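Local coordinates for probable transcriptional regulator (Pseudomonas aeruginosa, PDB 2NNN), which probably acts as a dimeric DNA-binding transcriptional regulator of the MarR family, at residues N34-T39 and R79-R84; P38-A43 and K70-R75; V45-T50 and L94-S99. All coordinates share one frame; numbering follows the deposited sequence.

Contact 1 of 3, residues N34-T39 and R79-R84; sequences NGLTPT and RGLIQR
Arg79 and Leu36 carry this contact. The Arg79 side chain sets out toward segment 34-39 and runs past Leu36, the two side chains sliding by each other in opposite directions. The Arg79 chain is bent at chi3 (72°), which turns NE out of line with the aliphatic part. Leu36 CD2 lies over one face of the guanidinium, displaced toward its rim. It is 3.4 Å from Arg79 NE and 3.7 Å from Arg79 CD. The methyl thus packs on the NE side of the guanidinium and on the carbon that leads into it.

The far end of the guanidinium reaches the backbone of the turn. Arg79 NH2 comes within 2.6 Å of Asn34 O, which approaches obliquely. Gly35 O is farther off, 3.8 Å from Arg79 NH1. The carbonyl groups of the turn would favour a positive charge at this place.

Leu36 also meets Leu81. Its CD2 is 4.4 Å from Leu81 CD1, a looser apolar contact between two buried side chains. Both leucines touch Glu105 on helix 100-121 as well.

The turn at 34-36 has its own support. Asn34 OD1 accepts from Leu36 N at 3.0 Å and forms an Asx turn, although the position of OD1 is less certain. Gly35, with positive phi, lets the chain turn between Asn34 and Leu36. Just beyond, Thr37 is the N-cap of helix 38-50, and its OG1 bonds to Gln40 N. On the other segment, Gly80 has positive phi and ends helix 66-78 in a Schellman motif before strand 82-87 begins.

The contact thus joins the turn leading into helix 38-50 to the link between a helix and the first wing strand, as in the winged helix-turn-helix domain of MarR-type regulators.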
ATOM      1  N   ASN A  34      14.668 -12.540  -7.722  1.00 32.75           N
ATOM      2  CA  ASN A  34      13.987 -13.752  -8.212  1.00 33.28           C
ATOM      3  C   ASN A  34      12.715 -13.452  -8.994  1.00 33.17           C
ATOM      4  O   ASN A  34      11.966 -14.358  -9.344  1.00 32.85           O
ATOM      5  CB  ASN A  34      13.702 -14.734  -7.067  1.00 32.96           C
ATOM      6  CG  ASN A  34      12.888 -14.109  -5.950  1.00 34.41           C
ATOM      7  OD1 ASN A  34      12.048 -13.236  -6.191  1.00 35.14           O
ATOM      8  ND2 ASN A  34      13.136 -14.547  -4.710  1.00 34.97           N
ATOM      9  N   GLY A  35      12.473 -12.174  -9.260  1.00 33.55           N
ATOM     10  CA  GLY A  35      11.294 -11.767 -10.017  1.00 34.24           C
ATOM     11  C   GLY A  35       9.946 -11.927  -9.314  1.00 34.52           C
ATOM     12  O   GLY A  35       8.918 -11.788  -9.958  1.00 35.09           O
ATOM     13  N   LEU A  36       9.935 -12.222  -8.012  1.00 34.44           N
ATOM     14  CA  LEU A  36       8.680 -12.314  -7.241  1.00 34.48           C
ATOM     15  C   LEU A  36       8.208 -10.954  -6.684  1.00 34.33           C
ATOM     16  O   LEU A  36       9.032 -10.087  -6.352  1.00 34.47           O
ATOM     17  CB  LEU A  36       8.806 -13.341  -6.091  1.00 34.49           C
ATOM     18  CG  LEU A  36       8.997 -14.839  -6.408  1.00 34.87           C
ATOM     19  CD1 LEU A  36       9.211 -15.653  -5.149  1.00 33.62           C
ATOM     20  CD2 LEU A  36       7.838 -15.423  -7.200  1.00 36.15           C
ATOM     21  N   THR A  37       6.886 -10.777  -6.578  1.00 33.73           N
ATOM     22  CA  THR A  37       6.307  -9.613  -5.897  1.00 33.47           C
ATOM     23  C   THR A  37       6.420  -9.734  -4.358  1.00 33.37           C
ATOM     24  O   THR A  37       6.634 -10.837  -3.835  1.00 33.44           O
ATOM     25  CB  THR A  37       4.837  -9.395  -6.292  1.00 33.49           C
ATOM     26  OG1 THR A  37       4.048 -10.505  -5.844  1.00 33.10           O
ATOM     27  CG2 THR A  37       4.699  -9.263  -7.796  1.00 34.05           C
ATOM     28  N   PRO A  38       6.317  -8.597  -3.625  1.00 33.43           N
ATOM     29  CA  PRO A  38       6.275  -8.681  -2.150  1.00 33.18           C
ATOM     30  C   PRO A  38       5.337  -9.748  -1.592  1.00 33.49           C
ATOM     31  O   PRO A  38       5.737 -10.476  -0.675  1.00 33.63           O
ATOM     32  CB  PRO A  38       5.810  -7.276  -1.735  1.00 32.83           C
ATOM     33  CG  PRO A  38       6.406  -6.383  -2.775  1.00 32.73           C
ATOM     34  CD  PRO A  38       6.314  -7.187  -4.081  1.00 33.01           C
ATOM     35  N   THR A  39       4.108  -9.833  -2.117  1.00 33.69           N
ATOM     36  CA  THR A  39       3.078 -10.727  -1.559  1.00 33.67           C
ATOM     37  C   THR A  39       3.353 -12.159  -1.962  1.00 34.30           C
ATOM     38  O   THR A  39       3.183 -13.080  -1.155  1.00 34.90           O
ATOM     39  CB  THR A  39       1.638 -10.313  -1.951  1.00 33.58           C
ATOM     40  OG1 THR A  39       1.559 -10.087  -3.358  1.00 33.84           O
ATOM     41  CG2 THR A  39       1.250  -9.020  -1.252  1.00 33.46           C
ATOM     42  N   ARG A  79       5.245 -21.186 -11.501  1.00 50.26           N
ATOM     43  CA  ARG A  79       6.703 -21.208 -11.381  1.00 49.61           C
ATOM     44  C   ARG A  79       7.258 -22.507 -10.792  1.00 48.46           C
ATOM     45  O   ARG A  79       8.472 -22.671 -10.699  1.00 48.35           O
ATOM     46  CB  ARG A  79       7.189 -20.010 -10.558  1.00 49.95           C
ATOM     47  CG  ARG A  79       6.752 -18.683 -11.124  1.00 52.05           C
ATOM     48  CD  ARG A  79       7.004 -17.570 -10.147  1.00 56.36           C
ATOM     49  NE  ARG A  79       8.434 -17.285 -10.034  1.00 59.97           N
ATOM     50  CZ  ARG A  79       9.045 -16.234 -10.577  1.00 60.16           C
ATOM     51  NH1 ARG A  79       8.355 -15.337 -11.277  1.00 59.49           N
ATOM     52  NH2 ARG A  79      10.352 -16.080 -10.402  1.00 60.43           N
ATOM     53  N   GLY A  80       6.377 -23.423 -10.407  1.00 47.54           N
ATOM     54  CA  GLY A  80       6.785 -24.706  -9.818  1.00 46.49           C
ATOM     55  C   GLY A  80       7.152 -24.635  -8.343  1.00 45.93           C
ATOM     56  O   GLY A  80       7.837 -25.519  -7.828  1.00 45.72           O
ATOM     57  N   LEU A  81       6.684 -23.601  -7.648  1.00 45.26           N
ATOM     58  CA  LEU A  81       7.165 -23.340  -6.294  1.00 44.57           C
ATOM     59  C   LEU A  81       6.286 -23.896  -5.181  1.00 44.84           C
ATOM     60  O   LEU A  81       6.682 -23.882  -4.012  1.00 44.64           O
ATOM     61  CB  LEU A  81       7.431 -21.848  -6.085  1.00 43.98           C
ATOM     62  CG  LEU A  81       8.384 -21.148  -7.062  1.00 42.77           C
ATOM     63  CD1 LEU A  81       8.503 -19.692  -6.659  1.00 41.73           C
ATOM     64  CD2 LEU A  81       9.760 -21.820  -7.140  1.00 38.83           C
ATOM     65  N   ILE A  82       5.100 -24.388  -5.536  1.00 45.06           N
ATOM     66  CA  ILE A  82       4.197 -24.978  -4.542  1.00 45.53           C
ATOM     67  C   ILE A  82       3.736 -26.375  -4.940  1.00 46.08           C
ATOM     68  O   ILE A  82       3.779 -26.749  -6.126  1.00 45.94           O
ATOM     69  CB  ILE A  82       2.954 -24.066  -4.210  1.00 45.74           C
ATOM     70  CG1 ILE A  82       2.121 -23.742  -5.453  1.00 45.79           C
ATOM     71  CG2 ILE A  82       3.371 -22.779  -3.508  1.00 44.95           C
ATOM     72  CD1 ILE A  82       0.835 -24.522  -5.541  1.00 46.60           C
ATOM     73  N   GLN A  83       3.319 -27.142  -3.932  1.00 46.41           N
ATOM     74  CA  GLN A  83       2.634 -28.413  -4.139  1.00 46.58           C
ATOM     75  C   GLN A  83       1.315 -28.445  -3.353  1.00 46.79           C
ATOM     76  O   GLN A  83       1.207 -27.919  -2.231  1.00 46.18           O
ATOM     77  CB  GLN A  83       3.545 -29.618  -3.819  1.00 46.77           C
ATOM     78  CG  GLN A  83       3.947 -29.788  -2.348  1.00 47.39           C
ATOM     79  CD  GLN A  83       5.214 -30.639  -2.110  1.00 47.50           C
ATOM     80  OE1 GLN A  83       5.613 -30.833  -0.955  1.00 48.69           O
ATOM     81  NE2 GLN A  83       5.849 -31.135  -3.189  1.00 47.47           N
ATOM     82  N   ARG A  84       0.304 -29.038  -3.978  1.00 46.94           N
ATOM     83  CA  ARG A  84      -0.986 -29.226  -3.343  1.00 46.97           C
ATOM     84  C   ARG A  84      -1.189 -30.702  -3.003  1.00 46.92           C
ATOM     85  O   ARG A  84      -0.631 -31.598  -3.651  1.00 46.71           O
ATOM     86  CB  ARG A  84      -2.110 -28.703  -4.237  1.00 47.17           C
ATOM     87  CG  ARG A  84      -2.064 -27.198  -4.525  1.00 47.71           C
ATOM     88  CD  ARG A  84      -3.210 -26.829  -5.439  1.00 48.61           C
ATOM     89  NE  ARG A  84      -3.353 -25.397  -5.704  1.00 49.30           N
ATOM     90  CZ  ARG A  84      -2.796 -24.767  -6.736  1.00 50.70           C
ATOM     91  NH1 ARG A  84      -2.021 -25.430  -7.585  1.00 51.31           N
ATOM     92  NH2 ARG A  84      -3.001 -23.467  -6.913  1.00 52.13           N
TER

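Contact 2 of 3, residues P38-A43 and K70-R75; sequences PTQWAA and KGVVER
Gln40 and Val72 bring together helix 38-50 and helix 66-78 of the winged helix-turn-helix domain. Helix 66-78 holds the place of the recognition helix in MarR-family proteins. The short segments cross at -82°, with their axes 9.6 Å apart.

Apolar packing centres on Val72, which points at the other helix. Its CG1, anti to the backbone N, fits between two residues one turn apart. It lies 3.7 Å from Ala43 CB and 3.9 Å from Gln40 CA. The other methyl, Val72 CG2, faces Thr39 OG1, and these two side chains cross at about a right angle. Thr39 also packs on Arg18 of the second subunit.

The polar part lies at Arg75. A water links the helices here, accepting from Arg75 NH2 at 2.6 Å and bonding to Thr39 OG1 at 3.1 Å. The Arg75 chain bends at chi3 (-61°), bringing NE back to its own helix. NE donates to Gly71 O at 3.0 Å, from above the carbonyl plane, while Arg75 N reaches that oxygen from the opposite face. The bond helps fix the rotation of the guanidinium.

The Gln40 amide stands against this flat group, the two planes 88° apart. Its NE2, as modelled, is a donor facing the donors Arg75 NE and NH1, so no hydrogen bond links them. Gln40 NE2 sits over the centre of the guanidinium face, 3.1 Å from Arg75 CZ.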
ATOM      1  N   PRO A  38       6.317  -8.597  -3.625  1.00 33.43           N
ATOM      2  CA  PRO A  38       6.275  -8.681  -2.150  1.00 33.18           C
ATOM      3  C   PRO A  38       5.337  -9.748  -1.592  1.00 33.49           C
ATOM      4  O   PRO A  38       5.737 -10.476  -0.675  1.00 33.63           O
ATOM      5  CB  PRO A  38       5.810  -7.276  -1.735  1.00 32.83           C
ATOM      6  CG  PRO A  38       6.406  -6.383  -2.775  1.00 32.73           C
ATOM      7  CD  PRO A  38       6.314  -7.187  -4.081  1.00 33.01           C
ATOM      8  N   THR A  39       4.108  -9.833  -2.117  1.00 33.69           N
ATOM      9  CA  THR A  39       3.078 -10.727  -1.559  1.00 33.67           C
ATOM     10  C   THR A  39       3.353 -12.159  -1.962  1.00 34.30           C
ATOM     11  O   THR A  39       3.183 -13.080  -1.155  1.00 34.90           O
ATOM     12  CB  THR A  39       1.638 -10.313  -1.951  1.00 33.58           C
ATOM     13  OG1 THR A  39       1.559 -10.087  -3.358  1.00 33.84           O
ATOM     14  CG2 THR A  39       1.250  -9.020  -1.252  1.00 33.46           C
ATOM     15  N   GLN A  40       3.809 -12.349  -3.201  1.00 34.29           N
ATOM     16  CA  GLN A  40       4.290 -13.654  -3.636  1.00 34.56           C
ATOM     17  C   GLN A  40       5.360 -14.210  -2.699  1.00 34.07           C
ATOM     18  O   GLN A  40       5.332 -15.390  -2.371  1.00 34.86           O
ATOM     19  CB  GLN A  40       4.785 -13.613  -5.086  1.00 34.42           C
ATOM     20  CG  GLN A  40       3.643 -13.704  -6.092  1.00 34.36           C
ATOM     21  CD  GLN A  40       4.047 -13.315  -7.502  1.00 35.78           C
ATOM     22  OE1 GLN A  40       5.228 -13.317  -7.855  1.00 35.04           O
ATOM     23  NE2 GLN A  40       3.056 -12.982  -8.321  1.00 35.92           N
ATOM     24  N   TRP A  41       6.254 -13.338  -2.242  1.00 33.28           N
ATOM     25  CA  TRP A  41       7.358 -13.689  -1.330  1.00 32.77           C
ATOM     26  C   TRP A  41       6.833 -13.988   0.068  1.00 32.63           C
ATOM     27  O   TRP A  41       7.271 -14.952   0.704  1.00 33.54           O
ATOM     28  CB  TRP A  41       8.397 -12.550  -1.279  1.00 31.56           C
ATOM     29  CG  TRP A  41       9.521 -12.767  -0.271  1.00 32.02           C
ATOM     30  CD1 TRP A  41       9.709 -12.095   0.914  1.00 31.33           C
ATOM     31  CD2 TRP A  41      10.623 -13.705  -0.373  1.00 31.66           C
ATOM     32  NE1 TRP A  41      10.845 -12.556   1.548  1.00 32.01           N
ATOM     33  CE2 TRP A  41      11.419 -13.545   0.786  1.00 30.96           C
ATOM     34  CE3 TRP A  41      11.007 -14.663  -1.326  1.00 31.38           C
ATOM     35  CZ2 TRP A  41      12.563 -14.322   1.022  1.00 31.32           C
ATOM     36  CZ3 TRP A  41      12.154 -15.428  -1.090  1.00 30.66           C
ATOM     37  CH2 TRP A  41      12.914 -15.250   0.072  1.00 30.06           C
ATOM     38  N   ALA A  42       5.902 -13.156   0.538  1.00 32.49           N
ATOM     39  CA  ALA A  42       5.263 -13.310   1.852  1.00 32.53           C
ATOM     40  C   ALA A  42       4.580 -14.672   1.989  1.00 32.70           C
ATOM     41  O   ALA A  42       4.753 -15.351   3.004  1.00 32.84           O
ATOM     42  CB  ALA A  42       4.245 -12.190   2.092  1.00 32.04           C
ATOM     43  N   ALA A  43       3.794 -15.046   0.980  1.00 32.87           N
ATOM     44  CA  ALA A  43       3.150 -16.365   0.937  1.00 33.66           C
ATOM     45  C   ALA A  43       4.176 -17.478   0.901  1.00 34.22           C
ATOM     46  O   ALA A  43       3.994 -18.480   1.555  1.00 34.91           O
ATOM     47  CB  ALA A  43       2.227 -16.480  -0.249  1.00 33.42           C
ATOM     48  N   LYS A  70      -5.579 -16.760  -3.639  1.00 41.66           N
ATOM     49  CA  LYS A  70      -5.847 -17.691  -4.730  1.00 42.49           C
ATOM     50  C   LYS A  70      -4.857 -17.477  -5.878  1.00 42.78           C
ATOM     51  O   LYS A  70      -4.259 -18.426  -6.375  1.00 42.77           O
ATOM     52  CB  LYS A  70      -7.271 -17.506  -5.243  1.00 42.57           C
ATOM     53  CG  LYS A  70      -7.733 -18.608  -6.186  1.00 45.06           C
ATOM     54  CD  LYS A  70      -9.152 -18.356  -6.691  1.00 47.22           C
ATOM     55  CE  LYS A  70      -9.473 -19.234  -7.894  1.00 49.63           C
ATOM     56  NZ  LYS A  70      -9.894 -20.610  -7.487  1.00 51.44           N
ATOM     57  N   GLY A  71      -4.676 -16.218  -6.270  1.00 43.09           N
ATOM     58  CA  GLY A  71      -3.908 -15.884  -7.455  1.00 43.25           C
ATOM     59  C   GLY A  71      -2.415 -15.793  -7.188  1.00 43.53           C
ATOM     60  O   GLY A  71      -1.605 -16.043  -8.086  1.00 43.99           O
ATOM     61  N   VAL A  72      -2.043 -15.420  -5.968  1.00 43.21           N
ATOM     62  CA  VAL A  72      -0.650 -15.490  -5.569  1.00 43.05           C
ATOM     63  C   VAL A  72      -0.184 -16.951  -5.620  1.00 43.67           C
ATOM     64  O   VAL A  72       0.869 -17.247  -6.198  1.00 43.75           O
ATOM     65  CB  VAL A  72      -0.417 -14.871  -4.165  1.00 42.94           C
ATOM     66  CG1 VAL A  72       0.845 -15.440  -3.514  1.00 41.47           C
ATOM     67  CG2 VAL A  72      -0.359 -13.365  -4.256  1.00 41.45           C
ATOM     68  N   VAL A  73      -0.973 -17.857  -5.032  1.00 44.10           N
ATOM     69  CA  VAL A  73      -0.618 -19.281  -5.005  1.00 44.55           C
ATOM     70  C   VAL A  73      -0.582 -19.875  -6.420  1.00 45.21           C
ATOM     71  O   VAL A  73       0.285 -20.688  -6.732  1.00 44.85           O
ATOM     72  CB  VAL A  73      -1.542 -20.103  -4.070  1.00 44.42           C
ATOM     73  CG1 VAL A  73      -1.343 -21.606  -4.277  1.00 43.95           C
ATOM     74  CG2 VAL A  73      -1.280 -19.753  -2.619  1.00 43.80           C
ATOM     75  N   GLU A  74      -1.504 -19.444  -7.275  1.00 46.22           N
ATOM     76  CA  GLU A  74      -1.510 -19.893  -8.669  1.00 47.92           C
ATOM     77  C   GLU A  74      -0.287 -19.415  -9.456  1.00 48.04           C
ATOM     78  O   GLU A  74       0.304 -20.193 -10.200  1.00 48.34           O
ATOM     79  CB  GLU A  74      -2.822 -19.524  -9.369  1.00 47.59           C
ATOM     80  CG  GLU A  74      -3.976 -20.445  -8.976  1.00 49.23           C
ATOM     81  CD  GLU A  74      -5.357 -19.913  -9.362  1.00 50.22           C
ATOM     82  OE1 GLU A  74      -5.434 -18.878 -10.071  1.00 52.97           O
ATOM     83  OE2 GLU A  74      -6.374 -20.537  -8.958  1.00 53.89           O
ATOM     84  N   ARG A  75       0.106 -18.155  -9.268  1.00 48.70           N
ATOM     85  CA  ARG A  75       1.329 -17.627  -9.877  1.00 49.61           C
ATOM     86  C   ARG A  75       2.593 -18.275  -9.310  1.00 49.12           C
ATOM     87  O   ARG A  75       3.558 -18.492 -10.030  1.00 49.53           O
ATOM     88  CB  ARG A  75       1.392 -16.106  -9.757  1.00 49.42           C
ATOM     89  CG  ARG A  75       0.365 -15.391 -10.639  1.00 51.45           C
ATOM     90  CD  ARG A  75       0.318 -13.892 -10.378  1.00 52.18           C
ATOM     91  NE  ARG A  75      -0.056 -13.580  -8.992  1.00 58.23           N
ATOM     92  CZ  ARG A  75       0.028 -12.370  -8.442  1.00 59.87           C
ATOM     93  NH1 ARG A  75       0.483 -11.335  -9.146  1.00 61.97           N
ATOM     94  NH2 ARG A  75      -0.330 -12.194  -7.180  1.00 60.55           N
TER
HETATM   95  O   HOH W   1       1.183 -10.161  -6.423  1.00 41.98           O

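Contact 3 of 3, residues V45-T50 and L94-S99; sequences VRLGET and LLVSLS
Leu47 and Leu98 join helix 38-50 to the second wing strand, 93-98, in the winged helix-turn-helix domain. The helix segment runs across the strand, with an angle of 100° between their directions and 7.5 Å between their axes.

Leu47 has the most surface buried here. Its side chain sets out toward the strand, and CG is anti to the carbonyl carbon (chi1 -78°). The two branches then take different partners. Leu47 CD2 rests against the strand backbone, 3.4 Å from Val96 O. Leu47 CD1 meets two side chains, lying 3.9 Å from Val96 CG1 and 3.8 Å from Leu98 CD1.

Leu98 starts off to one side, but its end swings in to the helix. Leu98 CD1 meets the root of Leu47, 3.3 Å from Leu47 CB. This is short for two carbons, and its exact value is doubtful. The other branch, Leu98 CD2, lies on the helix backbone at 3.7 Å from Gly48 CA. With no side chain on Gly48, the methyl can approach the main chain closely.

A water bridges the two backbones beside these leucines. It accepts from Leu98 N at 3.0 Å and donates to Leu47 O at 2.5 Å. The second distance is short, so the water position is less sure. No direct hydrogen bond joins the segments.

Neighbours extend the apolar cluster. Ile82 of the first wing strand touches both Leu47 and Val96, Leu58 of helix 55-61 touches Leu47, and Leu106 of helix 100-121 touches Leu98. On the helix, Arg46 pairs with Glu49 and makes a salt bridge to Asp10 of the second subunit.

Leucines packed between a helix and the base of a two-stranded antiparallel wing fit the hydrophobic core of a MarR-type winged-helix domain.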
ATOM      1  N   VAL A  45       7.391 -17.346   2.057  1.00 35.14           N
ATOM      2  CA  VAL A  45       7.948 -17.335   3.402  1.00 34.93           C
ATOM      3  C   VAL A  45       7.001 -18.030   4.387  1.00 35.78           C
ATOM      4  O   VAL A  45       7.422 -18.942   5.087  1.00 35.83           O
ATOM      5  CB  VAL A  45       8.324 -15.895   3.856  1.00 34.66           C
ATOM      6  CG1 VAL A  45       8.782 -15.865   5.307  1.00 32.16           C
ATOM      7  CG2 VAL A  45       9.415 -15.329   2.944  1.00 33.49           C
ATOM      8  N   ARG A  46       5.730 -17.627   4.401  1.00 36.59           N
ATOM      9  CA  ARG A  46       4.757 -18.187   5.336  1.00 37.79           C
ATOM     10  C   ARG A  46       4.550 -19.702   5.190  1.00 38.81           C
ATOM     11  O   ARG A  46       4.522 -20.412   6.193  1.00 39.03           O
ATOM     12  CB  ARG A  46       3.419 -17.445   5.264  1.00 37.76           C
ATOM     13  CG  ARG A  46       2.443 -17.795   6.388  1.00 37.07           C
ATOM     14  CD  ARG A  46       2.943 -17.294   7.731  1.00 38.19           C
ATOM     15  NE  ARG A  46       2.584 -15.895   7.954  1.00 40.76           N
ATOM     16  CZ  ARG A  46       3.098 -15.122   8.910  1.00 41.07           C
ATOM     17  NH1 ARG A  46       4.026 -15.583   9.737  1.00 40.89           N
ATOM     18  NH2 ARG A  46       2.691 -13.871   9.030  1.00 41.63           N
ATOM     19  N   LEU A  47       4.416 -20.189   3.953  1.00 39.81           N
ATOM     20  CA  LEU A  47       4.371 -21.631   3.684  1.00 41.01           C
ATOM     21  C   LEU A  47       5.613 -22.389   4.163  1.00 42.23           C
ATOM     22  O   LEU A  47       5.548 -23.600   4.398  1.00 42.95           O
ATOM     23  CB  LEU A  47       4.185 -21.899   2.196  1.00 40.65           C
ATOM     24  CG  LEU A  47       2.805 -21.755   1.564  1.00 41.66           C
ATOM     25  CD1 LEU A  47       2.929 -21.942   0.068  1.00 42.79           C
ATOM     26  CD2 LEU A  47       1.778 -22.728   2.151  1.00 40.11           C
ATOM     27  N   GLY A  48       6.744 -21.690   4.274  1.00 43.09           N
ATOM     28  CA  GLY A  48       7.953 -22.270   4.833  1.00 44.14           C
ATOM     29  C   GLY A  48       7.875 -22.403   6.334  1.00 45.24           C
ATOM     30  O   GLY A  48       8.387 -23.360   6.891  1.00 45.37           O
ATOM     31  N   GLU A  49       7.237 -21.437   6.993  1.00 46.40           N
ATOM     32  CA  GLU A  49       6.995 -21.499   8.441  1.00 47.78           C
ATOM     33  C   GLU A  49       6.009 -22.606   8.817  1.00 47.74           C
ATOM     34  O   GLU A  49       6.239 -23.367   9.753  1.00 48.18           O
ATOM     35  CB  GLU A  49       6.446 -20.169   8.964  1.00 47.39           C
ATOM     36  CG  GLU A  49       7.416 -19.009   8.870  1.00 49.29           C
ATOM     37  CD  GLU A  49       6.825 -17.700   9.398  1.00 49.32           C
ATOM     38  OE1 GLU A  49       6.084 -17.771  10.402  1.00 51.19           O
ATOM     39  OE2 GLU A  49       7.118 -16.612   8.821  1.00 50.19           O
ATOM     40  N   THR A  50       4.918 -22.686   8.067  1.00 48.05           N
ATOM     41  CA  THR A  50       3.746 -23.461   8.463  1.00 48.37           C
ATOM     42  C   THR A  50       3.794 -24.924   8.055  1.00 48.52           C
ATOM     43  O   THR A  50       3.289 -25.788   8.770  1.00 49.36           O
ATOM     44  CB  THR A  50       2.468 -22.863   7.844  1.00 48.29           C
ATOM     45  OG1 THR A  50       2.651 -22.743   6.431  1.00 47.97           O
ATOM     46  CG2 THR A  50       2.165 -21.494   8.434  1.00 48.04           C
ATOM     47  N   LEU A  94      -7.984 -29.102   0.271  1.00 50.26           N
ATOM     48  CA  LEU A  94      -6.597 -29.087  -0.191  1.00 49.25           C
ATOM     49  C   LEU A  94      -5.680 -28.376   0.789  1.00 48.49           C
ATOM     50  O   LEU A  94      -6.084 -27.437   1.475  1.00 48.33           O
ATOM     51  CB  LEU A  94      -6.494 -28.409  -1.561  1.00 49.33           C
ATOM     52  CG  LEU A  94      -6.426 -29.257  -2.830  1.00 49.29           C
ATOM     53  CD1 LEU A  94      -7.112 -30.589  -2.633  1.00 50.25           C
ATOM     54  CD2 LEU A  94      -7.055 -28.491  -3.982  1.00 48.97           C
ATOM     55  N   LEU A  95      -4.438 -28.840   0.828  1.00 47.59           N
ATOM     56  CA  LEU A  95      -3.374 -28.223   1.594  1.00 46.61           C
ATOM     57  C   LEU A  95      -2.332 -27.738   0.612  1.00 46.05           C
ATOM     58  O   LEU A  95      -2.014 -28.433  -0.343  1.00 45.81           O
ATOM     59  CB  LEU A  95      -2.744 -29.240   2.552  1.00 46.67           C
ATOM     60  CG  LEU A  95      -3.212 -29.335   4.013  1.00 46.93           C
ATOM     61  CD1 LEU A  95      -4.693 -29.042   4.198  1.00 45.36           C
ATOM     62  CD2 LEU A  95      -2.839 -30.690   4.611  1.00 45.93           C
ATOM     63  N   VAL A  96      -1.816 -26.536   0.846  1.00 45.59           N
ATOM     64  CA  VAL A  96      -0.750 -25.974   0.019  1.00 44.93           C
ATOM     65  C   VAL A  96       0.571 -26.087   0.784  1.00 44.63           C
ATOM     66  O   VAL A  96       0.619 -25.930   2.008  1.00 44.24           O
ATOM     67  CB  VAL A  96      -1.043 -24.503  -0.400  1.00 45.07           C
ATOM     68  CG1 VAL A  96      -0.018 -24.008  -1.400  1.00 45.12           C
ATOM     69  CG2 VAL A  96      -2.414 -24.388  -1.016  1.00 44.98           C
ATOM     70  N   SER A  97       1.638 -26.378   0.053  1.00 44.36           N
ATOM     71  CA  SER A  97       2.933 -26.645   0.652  1.00 44.47           C
ATOM     72  C   SER A  97       4.011 -26.126  -0.266  1.00 43.99           C
ATOM     73  O   SER A  97       3.781 -25.948  -1.458  1.00 43.74           O
ATOM     74  CB  SER A  97       3.110 -28.154   0.817  1.00 44.59           C
ATOM     75  OG  SER A  97       3.983 -28.436   1.886  1.00 46.29           O
ATOM     76  N   LEU A  98       5.193 -25.892   0.283  1.00 43.91           N
ATOM     77  CA  LEU A  98       6.354 -25.563  -0.542  1.00 44.27           C
ATOM     78  C   LEU A  98       6.863 -26.786  -1.298  1.00 44.45           C
ATOM     79  O   LEU A  98       7.049 -27.858  -0.710  1.00 44.80           O
ATOM     80  CB  LEU A  98       7.479 -24.981   0.324  1.00 44.17           C
ATOM     81  CG  LEU A  98       7.882 -23.502   0.214  1.00 44.32           C
ATOM     82  CD1 LEU A  98       6.712 -22.551   0.113  1.00 43.40           C
ATOM     83  CD2 LEU A  98       8.789 -23.121   1.361  1.00 44.15           C
ATOM     84  N   SER A  99       7.055 -26.625  -2.603  1.00 44.70           N
ATOM     85  CA  SER A  99       7.890 -27.522  -3.410  1.00 44.81           C
ATOM     86  C   SER A  99       9.326 -27.567  -2.913  1.00 44.90           C
ATOM     87  O   SER A  99       9.750 -26.667  -2.184  1.00 44.98           O
ATOM     88  CB  SER A  99       7.953 -26.997  -4.832  1.00 44.64           C
ATOM     89  OG  SER A  99       6.899 -27.551  -5.574  1.00 47.29           O
TER
HETATM   90  O   HOH W   2       5.646 -25.814   3.240  1.00 37.41           O

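From the N terminus, the chain leaves helix 13-31 and enters helix 38-50, which serves all three contacts. Contact 2 closes the shortest loop, with helix 55-61 inside it, when helix 66-78 returns to residues 38-43. Contact 1 starts from the same stretch, sharing Pro38 and Thr39, and closes a somewhat longer loop at the entry to strand 82-87. Contact 3 crosses both: it begins at residues 45-50, within their loops, and closes later on strand 93-98. The wing joins contacts 1 and 3 through a probable Gln83 N to Ser97 O hydrogen bond. Val73 packing on Val96 joins contacts 2 and 3.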